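Local coordinates for Serine/threonine-protein kinase Tel1 (Chaetomium thermophilum, PDB 6SKY), which catalyses the ATP-dependent phosphorylation of serine and threonine residues in proteins and probably signals DNA damage to checkpoint pathways, at residues 2627-2632 with 2836-2841; 2780-2785 with 2850-2855; 1476-1481 with 1582-1587. All blocks are in the same frame, centred on the assembly; numbering follows the deposited sequence.

Contact 1. Residues 2627-2632 with 2836-2841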
ATOM      1  N   ALA A2627     -15.240  -8.254 -26.829  1.00 20.14           N
ATOM      2  CA  ALA A2627     -16.029  -7.045 -26.638  1.00 20.14           C
ATOM      3  C   ALA A2627     -16.512  -6.916 -25.199  1.00 20.14           C
ATOM      4  O   ALA A2627     -16.543  -5.813 -24.644  1.00 20.14           O
ATOM      5  CB  ALA A2627     -17.203  -7.034 -27.606  1.00 20.14           C
ATOM      6  N   ALA A2628     -16.874  -8.032 -24.565  1.00 19.88           N
ATOM      7  CA  ALA A2628     -17.326  -7.968 -23.178  1.00 19.88           C
ATOM      8  C   ALA A2628     -16.201  -7.557 -22.233  1.00 19.88           C
ATOM      9  O   ALA A2628     -16.404  -6.731 -21.332  1.00 19.88           O
ATOM     10  CB  ALA A2628     -17.915  -9.308 -22.762  1.00 19.88           C
ATOM     11  N   VAL A2629     -15.003  -8.104 -22.421  1.00 19.92           N
ATOM     12  CA  VAL A2629     -13.894  -7.708 -21.553  1.00 19.92           C
ATOM     13  C   VAL A2629     -13.511  -6.245 -21.786  1.00 19.92           C
ATOM     14  O   VAL A2629     -13.223  -5.497 -20.837  1.00 19.92           O
ATOM     15  CB  VAL A2629     -12.702  -8.655 -21.750  1.00 19.92           C
ATOM     16  CG1 VAL A2629     -11.581  -8.275 -20.836  1.00 19.92           C
ATOM     17  CG2 VAL A2629     -13.116 -10.070 -21.479  1.00 19.92           C
ATOM     18  N   SER A2630     -13.516  -5.798 -23.039  1.00 21.69           N
ATOM     19  CA  SER A2630     -13.235  -4.391 -23.285  1.00 21.69           C
ATOM     20  C   SER A2630     -14.294  -3.488 -22.674  1.00 21.69           C
ATOM     21  O   SER A2630     -13.989  -2.358 -22.286  1.00 21.69           O
ATOM     22  CB  SER A2630     -13.116  -4.136 -24.778  1.00 21.69           C
ATOM     23  OG  SER A2630     -12.112  -4.961 -25.316  1.00 21.69           O
ATOM     24  N   GLU A2631     -15.539  -3.947 -22.594  1.00 24.52           N
ATOM     25  CA  GLU A2631     -16.539  -3.174 -21.868  1.00 24.52           C
ATOM     26  C   GLU A2631     -16.233  -3.129 -20.383  1.00 24.52           C
ATOM     27  O   GLU A2631     -16.537  -2.135 -19.720  1.00 24.52           O
ATOM     28  CB  GLU A2631     -17.930  -3.754 -22.092  1.00 24.52           C
ATOM     29  CG  GLU A2631     -18.542  -3.407 -23.419  1.00 24.52           C
ATOM     30  CD  GLU A2631     -18.991  -1.966 -23.485  1.00 24.52           C
ATOM     31  OE1 GLU A2631     -19.077  -1.322 -22.420  1.00 24.52           O
ATOM     32  OE2 GLU A2631     -19.262  -1.474 -24.600  1.00 24.52           O
ATOM     33  N   LEU A2632     -15.671  -4.205 -19.837  1.00 23.05           N
ATOM     34  CA  LEU A2632     -15.210  -4.157 -18.451  1.00 23.05           C
ATOM     35  C   LEU A2632     -14.173  -3.070 -18.246  1.00 23.05           C
ATOM     36  O   LEU A2632     -14.108  -2.468 -17.174  1.00 23.05           O
ATOM     37  CB  LEU A2632     -14.608  -5.491 -18.028  1.00 23.05           C
ATOM     38  CG  LEU A2632     -15.519  -6.691 -17.880  1.00 23.05           C
ATOM     39  CD1 LEU A2632     -14.691  -7.852 -17.429  1.00 23.05           C
ATOM     40  CD2 LEU A2632     -16.593  -6.381 -16.894  1.00 23.05           C
ATOM     41  N   GLN A2836     -14.067 -14.184 -15.012  1.00 30.30           N
ATOM     42  CA  GLN A2836     -14.451 -15.547 -14.677  1.00 30.30           C
ATOM     43  C   GLN A2836     -15.904 -15.811 -15.042  1.00 30.30           C
ATOM     44  O   GLN A2836     -16.235 -16.882 -15.549  1.00 30.30           O
ATOM     45  CB  GLN A2836     -14.216 -15.790 -13.191  1.00 30.30           C
ATOM     46  CG  GLN A2836     -14.594 -17.168 -12.698  1.00 30.30           C
ATOM     47  CD  GLN A2836     -13.628 -18.236 -13.152  1.00 30.30           C
ATOM     48  OE1 GLN A2836     -12.492 -17.945 -13.521  1.00 30.30           O
ATOM     49  NE2 GLN A2836     -14.075 -19.484 -13.130  1.00 30.30           N
ATOM     50  N   THR A2837     -16.782 -14.841 -14.792  1.00 27.89           N
ATOM     51  CA  THR A2837     -18.188 -14.981 -15.157  1.00 27.89           C
ATOM     52  C   THR A2837     -18.373 -15.113 -16.663  1.00 27.89           C
ATOM     53  O   THR A2837     -19.169 -15.933 -17.131  1.00 27.89           O
ATOM     54  CB  THR A2837     -18.974 -13.784 -14.643  1.00 27.89           C
ATOM     55  OG1 THR A2837     -18.876 -13.725 -13.220  1.00 27.89           O
ATOM     56  CG2 THR A2837     -20.411 -13.897 -15.028  1.00 27.89           C
ATOM     57  N   ILE A2838     -17.656 -14.300 -17.438  1.00 26.92           N
ATOM     58  CA  ILE A2838     -17.750 -14.377 -18.894  1.00 26.92           C
ATOM     59  C   ILE A2838     -17.272 -15.736 -19.393  1.00 26.92           C
ATOM     60  O   ILE A2838     -17.933 -16.387 -20.211  1.00 26.92           O
ATOM     61  CB  ILE A2838     -16.960 -13.229 -19.540  1.00 26.92           C
ATOM     62  CG1 ILE A2838     -17.577 -11.891 -19.169  1.00 26.92           C
ATOM     63  CG2 ILE A2838     -16.939 -13.375 -21.031  1.00 26.92           C
ATOM     64  CD1 ILE A2838     -16.751 -10.730 -19.587  1.00 26.92           C
ATOM     65  N   LEU A2839     -16.123 -16.196 -18.903  1.00 28.53           N
ATOM     66  CA  LEU A2839     -15.631 -17.489 -19.363  1.00 28.53           C
ATOM     67  C   LEU A2839     -16.506 -18.636 -18.877  1.00 28.53           C
ATOM     68  O   LEU A2839     -16.602 -19.667 -19.549  1.00 28.53           O
ATOM     69  CB  LEU A2839     -14.190 -17.700 -18.916  1.00 28.53           C
ATOM     70  CG  LEU A2839     -13.159 -16.676 -19.376  1.00 28.53           C
ATOM     71  CD1 LEU A2839     -11.792 -17.152 -19.001  1.00 28.53           C
ATOM     72  CD2 LEU A2839     -13.245 -16.453 -20.858  1.00 28.53           C
ATOM     73  N   ASP A2840     -17.157 -18.483 -17.727  1.00 34.04           N
ATOM     74  CA  ASP A2840     -18.089 -19.503 -17.269  1.00 34.04           C
ATOM     75  C   ASP A2840     -19.309 -19.571 -18.166  1.00 34.04           C
ATOM     76  O   ASP A2840     -19.780 -20.661 -18.496  1.00 34.04           O
ATOM     77  CB  ASP A2840     -18.503 -19.230 -15.828  1.00 34.04           C
ATOM     78  CG  ASP A2840     -17.484 -19.726 -14.830  1.00 34.04           C
ATOM     79  OD1 ASP A2840     -16.570 -20.468 -15.238  1.00 34.04           O
ATOM     80  OD2 ASP A2840     -17.596 -19.376 -13.636  1.00 34.04           O
ATOM     81  N   SER A2841     -19.848 -18.420 -18.561  1.00 32.55           N
ATOM     82  CA  SER A2841     -20.902 -18.429 -19.565  1.00 32.55           C
ATOM     83  C   SER A2841     -20.437 -19.116 -20.832  1.00 32.55           C
ATOM     84  O   SER A2841     -21.230 -19.762 -21.519  1.00 32.55           O
ATOM     85  CB  SER A2841     -21.346 -17.009 -19.884  1.00 32.55           C
ATOM     86  OG  SER A2841     -20.507 -16.442 -20.870  1.00 32.55           O
TER
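I2838 reaches A2628, V2629 and L2632 because its CG1 stands anti to its own carbonyl carbon (chi1 -64°) and the chain then runs on extended, which carries CD1 outward from its helix. That one methyl accounts for every close approach across the pair. It comes to 3.7 Å from A2628 CB, whose short side chain points at the facing helix. L2632, extended in the same way, meets it tip to tip, with its CD1 4.1 Å from I2838 CD1. V2629 contributes its CG2, the branch lying beside the backbone N, and this sits 4.2 Å from I2838 CD1 as the two side chains cross obliquely. A2628, V2629 and L2632 thus all offer apolar carbons to a single projecting methyl from the other helix.

The spacing agrees with such a sparse bridge: the axes approach to 10.8 Å, and the nearest CA atoms, those of A2628 and I2838, are 7.7 Å apart. Only 130 Å² is buried in total, more than half of it on I2838. No hydrogen bond crosses. Within its own helix S2841 OG folds back to donate to I2838 O at 2.7 Å, with a C=O...donor angle of 134°.

Beyond the pair, L2396 of helix 2394-2404 also packs on I2838, and L2752 of helix 2732-2755 packs on V2629. The nearly antiparallel helices, at 165°, belong to the kinase domain. Helix 2616-2632 follows the strand bearing K2610 of the nucleotide pocket, a position that corresponds to helix C of protein kinases, as in other PI3/PI4-kinase relatives, and its last turns pack here against helix 2832-2843.

Contact 2. Residues 2780-2785 with 2850-2855. Residues 2850, 2851, 2852, 2853, 2854, 2855 of segment 2850-2855 come from a tag, linker or insertion.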
ATOM      1  N   LEU A2780     -10.225 -13.834 -34.626  1.00 26.37           N
ATOM      2  CA  LEU A2780      -9.853 -14.031 -33.231  1.00 26.37           C
ATOM      3  C   LEU A2780     -10.181 -15.429 -32.724  1.00 26.37           C
ATOM      4  O   LEU A2780     -10.465 -15.602 -31.541  1.00 26.37           O
ATOM      5  CB  LEU A2780     -10.541 -12.988 -32.353  1.00 26.37           C
ATOM      6  CG  LEU A2780     -10.233 -11.514 -32.585  1.00 26.37           C
ATOM      7  CD1 LEU A2780     -11.090 -10.683 -31.690  1.00 26.37           C
ATOM      8  CD2 LEU A2780      -8.792 -11.223 -32.318  1.00 26.37           C
ATOM      9  N   GLY A2781     -10.128 -16.435 -33.583  1.00 30.25           N
ATOM     10  CA  GLY A2781     -10.616 -17.746 -33.212  1.00 30.25           C
ATOM     11  C   GLY A2781      -9.632 -18.661 -32.518  1.00 30.25           C
ATOM     12  O   GLY A2781     -10.044 -19.593 -31.826  1.00 30.25           O
ATOM     13  N   VAL A2782      -8.336 -18.428 -32.703  1.00 28.73           N
ATOM     14  CA  VAL A2782      -7.296 -19.231 -32.058  1.00 28.73           C
ATOM     15  C   VAL A2782      -6.966 -18.528 -30.746  1.00 28.73           C
ATOM     16  O   VAL A2782      -6.139 -17.630 -30.693  1.00 28.73           O
ATOM     17  CB  VAL A2782      -6.070 -19.396 -32.951  1.00 28.73           C
ATOM     18  CG1 VAL A2782      -4.998 -20.151 -32.236  1.00 28.73           C
ATOM     19  CG2 VAL A2782      -6.443 -20.104 -34.217  1.00 28.73           C
ATOM     20  N   ALA A2783      -7.633 -18.933 -29.677  1.00 25.31           N
ATOM     21  CA  ALA A2783      -7.447 -18.324 -28.376  1.00 25.31           C
ATOM     22  C   ALA A2783      -7.100 -19.403 -27.371  1.00 25.31           C
ATOM     23  O   ALA A2783      -6.948 -20.571 -27.719  1.00 25.31           O
ATOM     24  CB  ALA A2783      -8.693 -17.552 -27.943  1.00 25.31           C
ATOM     25  N   PHE A2784      -6.966 -19.001 -26.112  1.00 25.29           N
ATOM     26  CA  PHE A2784      -6.710 -19.919 -25.003  1.00 25.29           C
ATOM     27  C   PHE A2784      -5.526 -20.831 -25.288  1.00 25.29           C
ATOM     28  O   PHE A2784      -5.559 -22.032 -25.027  1.00 25.29           O
ATOM     29  CB  PHE A2784      -7.959 -20.722 -24.669  1.00 25.29           C
ATOM     30  CG  PHE A2784      -9.112 -19.871 -24.291  1.00 25.29           C
ATOM     31  CD1 PHE A2784      -9.076 -19.124 -23.142  1.00 25.29           C
ATOM     32  CD2 PHE A2784     -10.220 -19.791 -25.094  1.00 25.29           C
ATOM     33  CE1 PHE A2784     -10.126 -18.328 -22.797  1.00 25.29           C
ATOM     34  CE2 PHE A2784     -11.271 -18.997 -24.752  1.00 25.29           C
ATOM     35  CZ  PHE A2784     -11.225 -18.263 -23.604  1.00 25.29           C
ATOM     36  N   GLU A2785      -4.471 -20.244 -25.836  1.00 32.32           N
ATOM     37  CA  GLU A2785      -3.180 -20.885 -26.053  1.00 32.32           C
ATOM     38  C   GLU A2785      -3.242 -22.033 -27.046  1.00 32.32           C
ATOM     39  O   GLU A2785      -2.350 -22.876 -27.065  1.00 32.32           O
ATOM     40  CB  GLU A2785      -2.576 -21.373 -24.739  1.00 32.32           C
ATOM     41  CG  GLU A2785      -2.684 -20.401 -23.594  1.00 32.32           C
ATOM     42  CD  GLU A2785      -1.541 -19.432 -23.546  1.00 32.32           C
ATOM     43  OE1 GLU A2785      -1.005 -19.095 -24.616  1.00 32.32           O
ATOM     44  OE2 GLU A2785      -1.168 -19.010 -22.433  1.00 32.32           O
ATOM     45  N   TRP A2850     -12.901 -26.280 -27.488  1.00 38.75           N
ATOM     46  CA  TRP A2850     -11.778 -25.825 -26.686  1.00 38.75           C
ATOM     47  C   TRP A2850     -10.444 -26.349 -27.180  1.00 38.75           C
ATOM     48  O   TRP A2850      -9.422 -26.108 -26.538  1.00 38.75           O
ATOM     49  CB  TRP A2850     -11.980 -26.218 -25.231  1.00 38.75           C
ATOM     50  CG  TRP A2850     -13.059 -25.465 -24.598  1.00 38.75           C
ATOM     51  CD1 TRP A2850     -14.371 -25.782 -24.592  1.00 38.75           C
ATOM     52  CD2 TRP A2850     -12.934 -24.246 -23.877  1.00 38.75           C
ATOM     53  NE1 TRP A2850     -15.080 -24.841 -23.903  1.00 38.75           N
ATOM     54  CE2 TRP A2850     -14.214 -23.884 -23.450  1.00 38.75           C
ATOM     55  CE3 TRP A2850     -11.859 -23.426 -23.546  1.00 38.75           C
ATOM     56  CZ2 TRP A2850     -14.451 -22.740 -22.711  1.00 38.75           C
ATOM     57  CZ3 TRP A2850     -12.096 -22.301 -22.812  1.00 38.75           C
ATOM     58  CH2 TRP A2850     -13.377 -21.961 -22.406  1.00 38.75           C
ATOM     59  N   SER A2851     -10.431 -27.062 -28.293  1.00 50.28           N
ATOM     60  CA  SER A2851      -9.208 -27.409 -28.983  1.00 50.28           C
ATOM     61  C   SER A2851      -9.342 -26.960 -30.424  1.00 50.28           C
ATOM     62  O   SER A2851     -10.394 -26.489 -30.855  1.00 50.28           O
ATOM     63  CB  SER A2851      -8.919 -28.909 -28.912  1.00 50.28           C
ATOM     64  OG  SER A2851      -7.863 -29.254 -29.785  1.00 50.28           O
ATOM     65  N   ILE A2852      -8.266 -27.110 -31.176  1.00 60.10           N
ATOM     66  CA  ILE A2852      -8.209 -26.644 -32.552  1.00 60.10           C
ATOM     67  C   ILE A2852      -8.205 -27.877 -33.444  1.00 60.10           C
ATOM     68  O   ILE A2852      -7.252 -28.667 -33.435  1.00 60.10           O
ATOM     69  CB  ILE A2852      -6.995 -25.734 -32.783  1.00 60.10           C
ATOM     70  CG1 ILE A2852      -6.881 -25.317 -34.244  1.00 60.10           C
ATOM     71  CG2 ILE A2852      -5.716 -26.369 -32.265  1.00 60.10           C
ATOM     72  CD1 ILE A2852      -5.843 -24.253 -34.459  1.00 60.10           C
ATOM     73  N   SER A2853      -9.289 -28.062 -34.192  1.00 72.41           N
ATOM     74  CA  SER A2853      -9.470 -29.284 -34.959  1.00 72.41           C
ATOM     75  C   SER A2853      -8.457 -29.347 -36.098  1.00 72.41           C
ATOM     76  O   SER A2853      -8.136 -28.318 -36.699  1.00 72.41           O
ATOM     77  CB  SER A2853     -10.888 -29.352 -35.520  1.00 72.41           C
ATOM     78  OG  SER A2853     -11.845 -29.158 -34.496  1.00 72.41           O
ATOM     79  N   PRO A2854      -7.952 -30.540 -36.430  1.00 73.74           N
ATOM     80  CA  PRO A2854      -6.854 -30.635 -37.407  1.00 73.74           C
ATOM     81  C   PRO A2854      -7.165 -30.014 -38.755  1.00 73.74           C
ATOM     82  O   PRO A2854      -6.234 -29.756 -39.525  1.00 73.74           O
ATOM     83  CB  PRO A2854      -6.624 -32.145 -37.529  1.00 73.74           C
ATOM     84  CG  PRO A2854      -7.123 -32.702 -36.245  1.00 73.74           C
ATOM     85  CD  PRO A2854      -8.308 -31.857 -35.879  1.00 73.74           C
ATOM     86  N   VAL A2855      -8.434 -29.751 -39.065  1.00 72.44           N
ATOM     87  CA  VAL A2855      -8.765 -29.077 -40.317  1.00 72.44           C
ATOM     88  C   VAL A2855      -8.172 -27.673 -40.333  1.00 72.44           C
ATOM     89  O   VAL A2855      -7.403 -27.306 -41.231  1.00 72.44           O
ATOM     90  CB  VAL A2855     -10.288 -29.055 -40.526  1.00 72.44           C
ATOM     91  CG1 VAL A2855     -10.743 -30.341 -41.186  1.00 72.44           C
ATOM     92  CG2 VAL A2855     -10.996 -28.881 -39.196  1.00 72.44           C
TER
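F2784 and W2850 set their rings obliquely, with planes at 40° and the phenyl centroid 5.1 Å from that of the six-membered indole ring. A single corner of the indole does the touching. W2850 CZ3 lies 3.8 Å above the plane of the F2784 ring, displaced toward its rim, and is 3.9 Å from F2784 CD2. The CB of W2850 does not head for the loop; its CG lies beside its own backbone N (chi1 -70°), and the long indole then brings the CZ3 corner over the rim of the phenyl face.

A second, purely aliphatic touch lies two residues further along one segment and two residues back along the other. V2782 CG2 meets I2852 CD1 at 4.2 Å, the side chains crossing at a slant. I2852 arrives there fully extended, with CG1 anti to its backbone N (chi1 176°). No hydrogen bond joins the segments, and the buried total is 141 Å². W2850 and I2852 come from an insertion into the natural sequence.

D2779, a magnesium ligand, corresponds with L2780 and G2781 to the DFG motif of protein kinases, consistent with 2780-2785 beginning the activation segment. The side chain of V2782 is about 10 Å from the bound magnesium ion. This loop leaves strand 2775-2777 and has M2622 of helix 2616-2632 against F2784. A2899 and A2902 of helix 2898-2908 pack on W2850, while L2860 of helix 2854-2860 touches both V2782 and I2852.

Contact 3. Residues 1476-1481 with 1582-1587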
ATOM      1  N   TYR A1476     -24.165  41.774 -49.126  1.00 58.28           N
ATOM      2  CA  TYR A1476     -24.354  43.164 -49.520  1.00 58.28           C
ATOM      3  C   TYR A1476     -25.527  43.787 -48.784  1.00 58.28           C
ATOM      4  O   TYR A1476     -25.439  44.925 -48.317  1.00 58.28           O
ATOM      5  CB  TYR A1476     -24.558  43.268 -51.027  1.00 58.28           C
ATOM      6  CG  TYR A1476     -24.832  44.679 -51.463  1.00 58.28           C
ATOM      7  CD1 TYR A1476     -23.828  45.626 -51.455  1.00 58.28           C
ATOM      8  CD2 TYR A1476     -26.099  45.069 -51.860  1.00 58.28           C
ATOM      9  CE1 TYR A1476     -24.070  46.913 -51.833  1.00 58.28           C
ATOM     10  CE2 TYR A1476     -26.350  46.355 -52.239  1.00 58.28           C
ATOM     11  CZ  TYR A1476     -25.332  47.273 -52.225  1.00 58.28           C
ATOM     12  OH  TYR A1476     -25.570  48.565 -52.606  1.00 58.28           O
ATOM     13  N   ALA A1477     -26.631  43.053 -48.661  1.00 58.45           N
ATOM     14  CA  ALA A1477     -27.792  43.553 -47.943  1.00 58.45           C
ATOM     15  C   ALA A1477     -27.466  43.800 -46.480  1.00 58.45           C
ATOM     16  O   ALA A1477     -27.826  44.840 -45.924  1.00 58.45           O
ATOM     17  CB  ALA A1477     -28.941  42.560 -48.074  1.00 58.45           C
ATOM     18  N   LEU A1478     -26.790  42.850 -45.837  1.00 57.92           N
ATOM     19  CA  LEU A1478     -26.428  43.029 -44.437  1.00 57.92           C
ATOM     20  C   LEU A1478     -25.565  44.267 -44.246  1.00 57.92           C
ATOM     21  O   LEU A1478     -25.862  45.119 -43.401  1.00 57.92           O
ATOM     22  CB  LEU A1478     -25.713  41.784 -43.925  1.00 57.92           C
ATOM     23  CG  LEU A1478     -25.154  41.833 -42.511  1.00 57.92           C
ATOM     24  CD1 LEU A1478     -26.208  42.292 -41.539  1.00 57.92           C
ATOM     25  CD2 LEU A1478     -24.662  40.464 -42.137  1.00 57.92           C
ATOM     26  N   SER A1479     -24.496  44.391 -45.036  1.00 60.80           N
ATOM     27  CA  SER A1479     -23.597  45.529 -44.883  1.00 60.80           C
ATOM     28  C   SER A1479     -24.307  46.840 -45.176  1.00 60.80           C
ATOM     29  O   SER A1479     -24.114  47.833 -44.465  1.00 60.80           O
ATOM     30  CB  SER A1479     -22.387  45.367 -45.796  1.00 60.80           C
ATOM     31  OG  SER A1479     -21.722  44.148 -45.549  1.00 60.80           O
ATOM     32  N   SER A1480     -25.147  46.863 -46.211  1.00 62.64           N
ATOM     33  CA  SER A1480     -25.805  48.100 -46.606  1.00 62.64           C
ATOM     34  C   SER A1480     -26.830  48.529 -45.570  1.00 62.64           C
ATOM     35  O   SER A1480     -26.886  49.702 -45.192  1.00 62.64           O
ATOM     36  CB  SER A1480     -26.458  47.921 -47.973  1.00 62.64           C
ATOM     37  OG  SER A1480     -26.889  49.162 -48.492  1.00 62.64           O
ATOM     38  N   LEU A1481     -27.650  47.592 -45.098  1.00 65.35           N
ATOM     39  CA  LEU A1481     -28.635  47.921 -44.078  1.00 65.35           C
ATOM     40  C   LEU A1481     -27.964  48.367 -42.788  1.00 65.35           C
ATOM     41  O   LEU A1481     -28.436  49.299 -42.129  1.00 65.35           O
ATOM     42  CB  LEU A1481     -29.541  46.721 -43.832  1.00 65.35           C
ATOM     43  CG  LEU A1481     -30.428  46.349 -45.017  1.00 65.35           C
ATOM     44  CD1 LEU A1481     -31.092  45.011 -44.784  1.00 65.35           C
ATOM     45  CD2 LEU A1481     -31.467  47.422 -45.264  1.00 65.35           C
ATOM     46  N   ASP A1582     -17.778  40.853 -40.777  1.00 61.65           N
ATOM     47  CA  ASP A1582     -16.989  41.763 -39.955  1.00 61.65           C
ATOM     48  C   ASP A1582     -17.683  43.105 -39.792  1.00 61.65           C
ATOM     49  O   ASP A1582     -17.661  43.688 -38.706  1.00 61.65           O
ATOM     50  CB  ASP A1582     -15.598  41.955 -40.553  1.00 61.65           C
ATOM     51  CG  ASP A1582     -14.675  40.773 -40.294  1.00 61.65           C
ATOM     52  OD1 ASP A1582     -15.090  39.831 -39.590  1.00 61.65           O
ATOM     53  OD2 ASP A1582     -13.531  40.783 -40.795  1.00 61.65           O
ATOM     54  N   VAL A1583     -18.313  43.608 -40.853  1.00 58.85           N
ATOM     55  CA  VAL A1583     -19.058  44.864 -40.756  1.00 58.85           C
ATOM     56  C   VAL A1583     -20.212  44.724 -39.772  1.00 58.85           C
ATOM     57  O   VAL A1583     -20.408  45.565 -38.885  1.00 58.85           O
ATOM     58  CB  VAL A1583     -19.559  45.300 -42.143  1.00 58.85           C
ATOM     59  CG1 VAL A1583     -20.555  46.434 -42.010  1.00 58.85           C
ATOM     60  CG2 VAL A1583     -18.395  45.713 -43.015  1.00 58.85           C
ATOM     61  N   ALA A1584     -20.996  43.655 -39.920  1.00 58.25           N
ATOM     62  CA  ALA A1584     -22.129  43.442 -39.028  1.00 58.25           C
ATOM     63  C   ALA A1584     -21.682  43.320 -37.580  1.00 58.25           C
ATOM     64  O   ALA A1584     -22.283  43.922 -36.684  1.00 58.25           O
ATOM     65  CB  ALA A1584     -22.897  42.196 -39.448  1.00 58.25           C
ATOM     66  N   LEU A1585     -20.625  42.546 -37.331  1.00 56.93           N
ATOM     67  CA  LEU A1585     -20.164  42.350 -35.965  1.00 56.93           C
ATOM     68  C   LEU A1585     -19.559  43.615 -35.382  1.00 56.93           C
ATOM     69  O   LEU A1585     -19.707  43.869 -34.186  1.00 56.93           O
ATOM     70  CB  LEU A1585     -19.156  41.212 -35.915  1.00 56.93           C
ATOM     71  CG  LEU A1585     -19.646  39.905 -35.305  1.00 56.93           C
ATOM     72  CD1 LEU A1585     -21.018  39.560 -35.814  1.00 56.93           C
ATOM     73  CD2 LEU A1585     -18.669  38.809 -35.639  1.00 56.93           C
ATOM     74  N   SER A1586     -18.877  44.420 -36.193  1.00 60.89           N
ATOM     75  CA  SER A1586     -18.358  45.675 -35.676  1.00 60.89           C
ATOM     76  C   SER A1586     -19.464  46.681 -35.415  1.00 60.89           C
ATOM     77  O   SER A1586     -19.273  47.595 -34.611  1.00 60.89           O
ATOM     78  CB  SER A1586     -17.335  46.267 -36.636  1.00 60.89           C
ATOM     79  OG  SER A1586     -16.839  47.489 -36.128  1.00 60.89           O
ATOM     80  N   MET A1587     -20.611  46.542 -36.076  1.00 65.51           N
ATOM     81  CA  MET A1587     -21.737  47.396 -35.718  1.00 65.51           C
ATOM     82  C   MET A1587     -22.411  46.923 -34.437  1.00 65.51           C
ATOM     83  O   MET A1587     -22.648  47.718 -33.525  1.00 65.51           O
ATOM     84  CB  MET A1587     -22.758  47.449 -36.848  1.00 65.51           C
ATOM     85  CG  MET A1587     -23.942  48.325 -36.511  1.00 65.51           C
ATOM     86  SD  MET A1587     -25.399  47.944 -37.482  1.00 65.51           S
ATOM     87  CE  MET A1587     -26.510  49.216 -36.902  1.00 65.51           C
TER
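Apolar packing carries the first half of this contact: L1478 sets the branched end of its side chain against the lone methyl of A1584. The nearest approach is L1478 CD2 to A1584 CB at 3.7 Å, and L1478 CG and CD1 lie at 3.8 Å and 3.9 Å from that same CB, so the methyl rests against CG and both terminal methyls and not against one tip. The CB of L1478 does not aim at the other helix; the turn at chi1, with CG anti to the backbone N (175°), brings the fork across, whereas A1584 has its CB directed toward the other helix.

Both segments are helical, on helices 1470-1487 and 1578-1588, with helices 1502-1521, 1530-1543 and 1557-1569 between them in sequence. The contact thus joins helices separated by three others, consistent with the alpha solenoid described for this protein, and I1565 of helix 1557-1569 also reaches A1584. M1587 extends the interface along helix 1470-1487 to A1482, R1485 and V1486.

The other kind of contact is polar against apolar. S1479 OG stands 4.2 Å from V1583 CB, where the backbones are closest, CA to CA 6.2 Å. No hydrogen bond crosses between the segments; the hydroxyl is instead hydrogen-bonded to G1475 O, one turn earlier in its own helix.

Contacts 1 and 3 are buried helix-to-helix meetings, whereas contact 2 is partly buried and joins a loop to the approach to a short helix. All three lack hydrogen bonds between their segments, yet their chemistry differs: aliphatic in contact 1, aromatic as well as aliphatic in contact 2, and a leucine–alanine pair beside a serine in contact 3. Contacts 1 and 2 share the kinase domain, centres about 19 Å apart, and touch where L2839 CD2 comes 3.9 Å from F2784 CZ; helix 2616-2632, one side of contact 1, also packs on F2784, and helix 2898-2908 borders both. Contact 3 lies among helices consistent with the alpha solenoid, its centre about 61 Å from that of contact 1.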